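Local coordinates for protein MlnE (Bacillus amyloliquefaciens subsp. plantarum, PDB 5D2E) that belongs to the macrolactin assembly line, where this N-terminal B-type ketoreductase part binds NADP and probably reduces keto groups of the growing polyketide chain, at residues Lys196-Gln199 against Asn204-Cys207. Sequence-based numbering, arbitrary orientation.
Sequences KTVQ and NFTC
Val-198 meets Phe-205 and Cys-207 where helix 186-201 leads through a short loop into strand 205-214, the second half of a beta-alpha-beta crossover in the Rossmann-like half of the ketoreductase that holds no NADP. This is the tight, buried side. One methyl does the work: with CG1 anti to its backbone N (chi1 166°), Val-198 sends that carbon to the edge of the Phe-205 ring, near its plane and 4.1 Å from CD2. The same CG1 lies 4.0 Å from SG of Cys-207, so it bridges two residues that point to the same face of the strand. Phe-159 of helix 141-164 touches both Val-198 and Cys-207, while Met-163 of that helix reaches the Phe-205 side chain. On the helix's other flank, Thr-197 packs on Ser-419 and Ala-422 of helix 419-437, in the NADP-binding half.

The solvent-facing side belongs to Gln-199, which is partly exposed, and to Thr-206, whose CB points away from the helix. Gln-199 reaches out extended (chi1 -167°, chi2 167°) across the start of the strand, bringing its amide carbon CD to 3.8 Å from Cys-207 N. Its aliphatic part comes in closer: CG sits just 3.1 Å from the carbonyl O of Phe-205.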
loop_
_atom_site.group_PDB
_atom_site.type_symbol
_atom_site.label_atom_id
_atom_site.label_comp_id
_atom_site.label_asym_id
_atom_site.label_seq_id
_atom_site.Cartn_x
_atom_site.Cartn_y
_atom_site.Cartn_z
ATOM N N LYS A 196 -2.202 10.109 3.612
ATOM C CA LYS A 196 -2.158 10.142 5.081
ATOM C C LYS A 196 -0.791 10.626 5.504
ATOM O O LYS A 196 -0.668 11.349 6.470
ATOM C CB LYS A 196 -2.326 8.749 5.676
ATOM C CG LYS A 196 -3.744 8.267 5.730
ATOM C CD LYS A 196 -3.702 6.869 6.353
ATOM C CE LYS A 196 -5.018 6.529 6.970
ATOM N NZ LYS A 196 -5.077 5.054 6.918
ATOM N N THR A 197 0.241 10.237 4.772
ATOM C CA THR A 197 1.593 10.707 5.196
ATOM C C THR A 197 1.874 12.150 4.770
ATOM O O THR A 197 2.466 12.895 5.529
ATOM C CB THR A 197 2.749 9.656 5.136
ATOM O OG1 THR A 197 4.121 10.223 4.959
ATOM C CG2 THR A 197 2.433 8.453 4.390
ATOM N N VAL A 198 1.353 12.582 3.612
ATOM C CA VAL A 198 1.411 14.038 3.270
ATOM C C VAL A 198 0.795 14.850 4.412
ATOM O O VAL A 198 1.349 15.884 4.856
ATOM C CB VAL A 198 0.677 14.324 1.948
ATOM C CG1 VAL A 198 0.414 15.807 1.746
ATOM C CG2 VAL A 198 1.453 13.702 0.801
ATOM N N GLN A 199 -0.376 14.416 4.866
ATOM C CA GLN A 199 -1.050 15.125 5.908
ATOM C C GLN A 199 -0.205 15.139 7.223
ATOM O O GLN A 199 -0.215 16.123 7.937
ATOM C CB GLN A 199 -2.429 14.554 6.170
ATOM C CG GLN A 199 -3.284 15.471 7.025
ATOM C CD GLN A 199 -4.765 15.142 7.087
ATOM O OE1 GLN A 199 -5.409 15.415 8.066
ATOM N NE2 GLN A 199 -5.290 14.566 6.088
ATOM N N ASN A 204 -1.504 21.340 7.613
ATOM C CA ASN A 204 -2.402 22.265 6.927
ATOM C C ASN A 204 -3.027 21.732 5.613
ATOM O O ASN A 204 -3.863 22.416 5.033
ATOM C CB ASN A 204 -1.614 23.495 6.599
ATOM C CG ASN A 204 -1.298 24.299 7.847
ATOM O OD1 ASN A 204 -2.119 24.422 8.766
ATOM N ND2 ASN A 204 -0.147 24.834 7.877
ATOM N N PHE A 205 -2.548 20.588 5.122
ATOM C CA PHE A 205 -3.150 19.890 3.987
ATOM C C PHE A 205 -4.050 18.763 4.492
ATOM O O PHE A 205 -3.576 17.696 4.905
ATOM C CB PHE A 205 -2.092 19.304 3.067
ATOM C CG PHE A 205 -1.314 20.294 2.254
ATOM C CD1 PHE A 205 -1.612 21.672 2.230
ATOM C CD2 PHE A 205 -0.247 19.846 1.497
ATOM C CE1 PHE A 205 -0.856 22.531 1.420
ATOM C CE2 PHE A 205 0.496 20.700 0.722
ATOM C CZ PHE A 205 0.177 22.049 0.670
ATOM N N THR A 206 -5.348 18.976 4.458
ATOM C CA THR A 206 -6.259 17.929 4.827
ATOM C C THR A 206 -6.554 17.123 3.569
ATOM O O THR A 206 -7.065 17.667 2.542
ATOM C CB THR A 206 -7.562 18.515 5.364
ATOM O OG1 THR A 206 -7.260 19.370 6.442
ATOM C CG2 THR A 206 -8.530 17.404 5.811
ATOM N N CYS A 207 -6.290 15.829 3.635
ATOM C CA CYS A 207 -6.273 14.994 2.452
ATOM C C CYS A 207 -7.318 13.910 2.550
ATOM O O CYS A 207 -7.380 13.170 3.536
ATOM C CB CYS A 207 -4.915 14.367 2.264
ATOM S SG CYS A 207 -3.555 15.471 1.931
#